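Local coordinates for transcriptional regulator, LacI family (Lactobacillus brevis, PDB 3JY6), which probably acts as a DNA-binding transcription factor of the LacI family, its periplasmic-binding-protein-like domain forming the part described here, at residues 5-10 / 63-68; 33-38 / 246-251. All coordinates share one frame; numbering follows the deposited sequence.

Interaction 1: 5-10 / 63-68; sequences QSSKLI and GFDGLI
Asp65 points its carboxylate at the chain leading into strand 9-14, and one oxygen does most of the work. Asp65 OD2 accepts from Ser6 OG at 2.7 Å on its syn side, the hydroxyl standing 25° out of the carboxylate plane, while Lys8 N, 2.8 Å from Asp65 OD2, comes down from above the opposite face. Two donors thus grip a single oxygen from the two sides of its plane, which limits how far the carboxylate can turn. A chi1 of -64° sets CG of Asp65 beside its own backbone N, and from there OD2 reaches Ser6 and Lys8.

Ser7 is turned to a different acceptor. Its OG lies between the backbone N and the carbonyl carbon (chi1 78°), donates to Gly63 O at 2.8 Å, and accepts from Leu9 N at 3.2 Å, closing an ST turn. A backbone bond from Asp65 N to Leu9 O, 2.7 Å long, follows.

Beyond these polar groups the contact becomes apolar. The Phe64 ring lies obliquely across Leu9, whose CB is 3.6 Å from Phe64 CD2, and Val41 of the same chain and Leu9 of the second subunit also pack on Phe64. On the side of the sheet facing helix 236-251, Ile10 lays CD1 against the Gly66 backbone and meets Ile68 through CG2, which is 4.0 Å from Ile68 CG1.

Strands 9-14 and 66-70 are adjacent, parallel strands of the sheet. Leu9 O is taken by Asp65 N, and the buried Gly66 N has no partner in the model. The Asp65 charge is met by one hydroxyl and one backbone N-H, a setting consistent with an ionised carboxylate.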
loop_
_atom_site.group_PDB
_atom_site.type_symbol
_atom_site.label_atom_id
_atom_site.label_comp_id
_atom_site.label_asym_id
_atom_site.label_seq_id
_atom_site.Cartn_x
_atom_site.Cartn_y
_atom_site.Cartn_z
ATOM N N GLN A 5 12.342 9.908 31.180
ATOM C CA GLN A 5 12.949 9.950 29.812
ATOM C C GLN A 5 13.287 8.555 29.290
ATOM O O GLN A 5 14.036 7.808 29.924
ATOM C CB GLN A 5 14.220 10.810 29.822
ATOM C CG GLN A 5 14.825 11.038 28.440
ATOM C CD GLN A 5 15.959 12.052 28.447
ATOM O OE1 GLN A 5 17.089 11.749 28.838
ATOM N NE2 GLN A 5 15.657 13.269 28.021
ATOM N N SER A 6 12.723 8.214 28.133
ATOM C CA SER A 6 12.956 6.923 27.482
ATOM C C SER A 6 12.921 7.124 25.961
ATOM O O SER A 6 12.859 8.260 25.486
ATOM C CB SER A 6 11.889 5.903 27.903
ATOM O OG SER A 6 10.592 6.297 27.477
ATOM N N SER A 7 12.958 6.032 25.196
ATOM C CA SER A 7 12.944 6.141 23.730
ATOM C C SER A 7 11.626 6.686 23.192
ATOM O O SER A 7 11.624 7.473 22.249
ATOM C CB SER A 7 13.236 4.779 23.075
ATOM O OG SER A 7 12.099 3.921 23.090
ATOM N N LYS A 8 10.516 6.266 23.797
ATOM C CA LYS A 8 9.165 6.686 23.399
ATOM C C LYS A 8 8.824 6.193 21.989
ATOM O O LYS A 8 7.956 6.744 21.308
ATOM C CB LYS A 8 9.013 8.209 23.488
ATOM C CG LYS A 8 9.612 8.813 24.758
ATOM C CD LYS A 8 9.008 10.164 25.112
ATOM C CE LYS A 8 7.545 10.017 25.507
ATOM N NZ LYS A 8 6.896 11.309 25.878
ATOM N N LEU A 9 9.527 5.144 21.571
ATOM C CA LEU A 9 9.312 4.521 20.276
ATOM C C LEU A 9 8.485 3.263 20.482
ATOM O O LEU A 9 8.816 2.420 21.323
ATOM C CB LEU A 9 10.638 4.112 19.634
ATOM C CG LEU A 9 11.584 5.183 19.118
ATOM C CD1 LEU A 9 12.727 4.513 18.358
ATOM C CD2 LEU A 9 10.818 6.136 18.226
ATOM N N ILE A 10 7.414 3.146 19.711
ATOM C CA ILE A 10 6.541 1.981 19.769
ATOM C C ILE A 10 6.723 1.209 18.470
ATOM O O ILE A 10 6.548 1.760 17.381
ATOM C CB ILE A 10 5.057 2.389 19.913
ATOM C CG1 ILE A 10 4.875 3.206 21.194
ATOM C CG2 ILE A 10 4.160 1.140 19.946
ATOM C CD1 ILE A 10 5.313 2.472 22.468
ATOM N N GLY A 63 15.655 -1.079 22.765
ATOM C CA GLY A 63 14.822 -0.307 23.663
ATOM C C GLY A 63 13.630 0.397 23.045
ATOM O O GLY A 63 13.638 1.614 22.873
ATOM N N PHE A 64 12.614 -0.366 22.668
ATOM C CA PHE A 64 11.402 0.239 22.146
ATOM C C PHE A 64 10.502 0.171 23.372
ATOM O O PHE A 64 10.692 -0.702 24.215
ATOM C CB PHE A 64 10.836 -0.576 20.972
ATOM C CG PHE A 64 11.469 -0.240 19.646
ATOM C CD1 PHE A 64 12.708 -0.765 19.292
ATOM C CD2 PHE A 64 10.852 0.656 18.775
ATOM C CE1 PHE A 64 13.331 -0.394 18.082
ATOM C CE2 PHE A 64 11.464 1.032 17.564
ATOM C CZ PHE A 64 12.696 0.511 17.220
ATOM N N ASP A 65 9.544 1.078 23.504
ATOM C CA ASP A 65 8.699 1.044 24.689
ATOM C C ASP A 65 7.402 0.268 24.576
ATOM O O ASP A 65 6.648 0.187 25.544
ATOM C CB ASP A 65 8.399 2.460 25.174
ATOM C CG ASP A 65 9.653 3.200 25.630
ATOM O OD1 ASP A 65 10.696 2.550 25.876
ATOM O OD2 ASP A 65 9.594 4.441 25.755
ATOM N N GLY A 66 7.150 -0.322 23.414
ATOM C CA GLY A 66 5.922 -1.073 23.234
ATOM C C GLY A 66 5.875 -1.798 21.906
ATOM O O GLY A 66 6.618 -1.474 20.975
ATOM N N LEU A 67 4.988 -2.778 21.821
ATOM C CA LEU A 67 4.841 -3.564 20.619
ATOM C C LEU A 67 3.376 -3.730 20.242
ATOM O O LEU A 67 2.556 -4.147 21.059
ATOM C CB LEU A 67 5.469 -4.961 20.817
ATOM C CG LEU A 67 5.225 -6.009 19.722
ATOM C CD1 LEU A 67 5.813 -5.510 18.416
ATOM C CD2 LEU A 67 5.838 -7.340 20.102
ATOM N N ILE A 68 3.050 -3.369 19.008
ATOM C CA ILE A 68 1.698 -3.561 18.509
ATOM C C ILE A 68 1.903 -4.643 17.458
ATOM O O ILE A 68 2.646 -4.462 16.481
ATOM C CB ILE A 68 1.111 -2.281 17.909
ATOM C CG1 ILE A 68 1.032 -1.200 18.997
ATOM C CG2 ILE A 68 -0.262 -2.570 17.348
ATOM C CD1 ILE A 68 0.365 0.082 18.578
#

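Interaction 2: 33-38 / 246-251; sequences LESRGY and IMLRQL
Leu248 packs into the turn that ends helix 20-34, and its two methyl groups make its apolar contacts with Leu33, Tyr38 and Arg36. Leu248 CD2 is 3.6 Å from Leu33 CD2 and also meets Tyr38 CD2 at 3.8 Å, obliquely to the ring, while Leu248 CD1 lies against the aliphatic part of Arg36, 3.7 Å from Arg36 CD. Arg36, extended from CG to NE, also brings one guanidinium face over Leu248 CB, with Arg36 NH1 3.6 Å from that carbon.

A CH-pi contact comes next. Leu251 CD1 sits over the centre of one face of Tyr38, 3.6 Å from the centroid of that ring and 14° off its normal; the two side chains reach toward each other, tip to tip.

The polar contribution is indirect. A water in the guanidinium plane accepts from Arg36 NH1 at 3.1 Å and donates to Leu248 O, so a backbone carbonyl of helix 236-251 is tied to the arginine without a direct bond.

Backbone bonds shape the turn: a Schellman motif with Gly37 as its C-prime residue closes the helix, with Tyr38 N on Leu33 O and Gly37 N on Glu34 O, and the positive phi of Gly37 (82°) suits glycine.

Helices 20-34 and 236-251 lie side by side on the sheet, where Leu33, Tyr38, Met247 and Leu251 all touch Ile10 of strand 9-14; Tyr38 then leads directly into strand 39-44.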
loop_
_atom_site.group_PDB
_atom_site.type_symbol
_atom_site.label_atom_id
_atom_site.label_comp_id
_atom_site.label_asym_id
_atom_site.label_seq_id
_atom_site.Cartn_x
_atom_site.Cartn_y
_atom_site.Cartn_z
ATOM N N LEU A 33 -0.737 7.847 18.908
ATOM C CA LEU A 33 0.516 7.910 19.659
ATOM C C LEU A 33 1.147 9.313 19.699
ATOM O O LEU A 33 1.835 9.669 20.659
ATOM C CB LEU A 33 1.533 6.923 19.091
ATOM C CG LEU A 33 1.330 5.419 19.262
ATOM C CD1 LEU A 33 2.568 4.701 18.707
ATOM C CD2 LEU A 33 1.117 5.064 20.740
ATOM N N GLU A 34 0.897 10.101 18.661
ATOM C CA GLU A 34 1.437 11.452 18.557
ATOM C C GLU A 34 0.899 12.365 19.655
ATOM O O GLU A 34 1.618 13.200 20.181
ATOM C CB GLU A 34 1.097 12.041 17.179
ATOM C CG GLU A 34 1.714 13.405 16.865
ATOM C CD GLU A 34 1.129 14.548 17.701
ATOM O OE1 GLU A 34 -0.115 14.711 17.733
ATOM O OE2 GLU A 34 1.920 15.297 18.321
ATOM N N SER A 35 -0.369 12.193 20.001
ATOM C CA SER A 35 -0.987 13.028 21.019
ATOM C C SER A 35 -0.253 12.967 22.349
ATOM O O SER A 35 -0.505 13.783 23.229
ATOM C CB SER A 35 -2.448 12.627 21.228
ATOM O OG SER A 35 -2.546 11.329 21.794
ATOM N N ARG A 36 0.659 12.009 22.499
ATOM C CA ARG A 36 1.394 11.884 23.748
ATOM C C ARG A 36 2.914 11.799 23.609
ATOM O O ARG A 36 3.603 11.356 24.526
ATOM C CB ARG A 36 0.860 10.691 24.547
ATOM C CG ARG A 36 -0.620 10.823 24.877
ATOM C CD ARG A 36 -1.053 9.829 25.940
ATOM N NE ARG A 36 -2.507 9.811 26.121
ATOM C CZ ARG A 36 -3.139 8.979 26.947
ATOM N NH1 ARG A 36 -2.445 8.105 27.665
ATOM N NH2 ARG A 36 -4.463 9.014 27.053
ATOM N N GLY A 37 3.439 12.233 22.465
ATOM C CA GLY A 37 4.883 12.224 22.274
ATOM C C GLY A 37 5.498 10.910 21.855
ATOM O O GLY A 37 6.717 10.799 21.720
ATOM N N TYR A 38 4.667 9.899 21.653
ATOM C CA TYR A 38 5.170 8.604 21.240
ATOM C C TYR A 38 5.246 8.552 19.715
ATOM O O TYR A 38 4.502 9.241 19.008
ATOM C CB TYR A 38 4.271 7.501 21.810
ATOM C CG TYR A 38 4.536 7.239 23.284
ATOM C CD1 TYR A 38 5.591 6.408 23.689
ATOM C CD2 TYR A 38 3.777 7.862 24.272
ATOM C CE1 TYR A 38 5.882 6.205 25.050
ATOM C CE2 TYR A 38 4.063 7.668 25.635
ATOM C CZ TYR A 38 5.122 6.837 26.012
ATOM O OH TYR A 38 5.441 6.662 27.348
ATOM N N ILE A 246 -5.080 1.647 23.535
ATOM C CA ILE A 246 -4.839 0.632 24.549
ATOM C C ILE A 246 -3.369 0.697 24.978
ATOM O O ILE A 246 -3.054 0.645 26.164
ATOM C CB ILE A 246 -5.172 -0.783 23.988
ATOM C CG1 ILE A 246 -6.681 -0.900 23.720
ATOM C CG2 ILE A 246 -4.723 -1.842 24.965
ATOM C CD1 ILE A 246 -7.095 -2.205 23.064
ATOM N N MET A 247 -2.472 0.830 24.004
ATOM C CA MET A 247 -1.044 0.901 24.297
ATOM C C MET A 247 -0.739 2.059 25.244
ATOM O O MET A 247 -0.024 1.893 26.231
ATOM C CB MET A 247 -0.243 1.054 22.997
ATOM C CG MET A 247 1.290 1.265 23.153
ATOM S SD MET A 247 2.131 -0.071 24.021
ATOM C CE MET A 247 3.480 0.523 24.405
ATOM N N LEU A 248 -1.285 3.230 24.948
ATOM C CA LEU A 248 -1.050 4.387 25.794
ATOM C C LEU A 248 -1.546 4.126 27.219
ATOM O O LEU A 248 -1.002 4.666 28.174
ATOM C CB LEU A 248 -1.751 5.609 25.217
ATOM C CG LEU A 248 -1.201 6.101 23.875
ATOM C CD1 LEU A 248 -1.978 7.335 23.437
ATOM C CD2 LEU A 248 0.278 6.439 24.014
ATOM N N ARG A 249 -2.583 3.302 27.354
ATOM C CA ARG A 249 -3.114 2.976 28.672
ATOM C C ARG A 249 -2.122 2.080 29.402
ATOM O O ARG A 249 -1.944 2.200 30.614
ATOM C CB ARG A 249 -4.478 2.284 28.554
ATOM C CG ARG A 249 -5.634 3.235 28.291
ATOM C CD ARG A 249 -6.901 2.476 27.948
ATOM N NE ARG A 249 -7.313 1.552 29.013
ATOM C CZ ARG A 249 -8.169 0.551 28.819
ATOM N NH1 ARG A 249 -8.687 0.356 27.613
ATOM N NH2 ARG A 249 -8.509 -0.251 29.815
ATOM N N GLN A 250 -1.462 1.189 28.669
ATOM C CA GLN A 250 -0.476 0.303 29.285
ATOM C C GLN A 250 0.769 1.124 29.652
ATOM O O GLN A 250 1.357 0.921 30.713
ATOM C CB GLN A 250 -0.079 -0.839 28.334
ATOM C CG GLN A 250 -1.227 -1.761 27.867
ATOM C CD GLN A 250 -0.786 -2.730 26.752
ATOM O OE1 GLN A 250 -0.255 -2.306 25.731
ATOM N NE2 GLN A 250 -0.999 -4.021 26.955
ATOM N N LEU A 251 1.149 2.060 28.776
ATOM C CA LEU A 251 2.320 2.918 28.993
ATOM C C LEU A 251 2.121 3.855 30.173
ATOM O O LEU A 251 3.089 4.311 30.795
ATOM C CB LEU A 251 2.606 3.758 27.743
ATOM C CG LEU A 251 3.173 3.003 26.538
ATOM C CD1 LEU A 251 3.161 3.901 25.304
ATOM C CD2 LEU A 251 4.586 2.529 26.857
HETATM O O HOH W 1 0.572 7.310 28.079
#

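How the interactions relate
Interactions 1 and 2 have centres about 10 Å apart and adjoin at one end of the six-stranded parallel sheet. The first joins two neighbouring strands within that sheet; the second joins the end of helix 20-34 and the turn after it to helix 236-251. Met247 links them: its CE is 3.3 Å from Ile10 CD1 and 3.4 Å from Asp65 O, values that are only approximate evidence of packing because the place of CE is uncertain. In addition, Tyr38 CD1 is 3.4 Å from Lys8 O, and the Tyr38 ring also forms a cation-pi pair with Lys8. Strand 9-14 is followed directly by helix 20-34. No ligand lies among the described contacts.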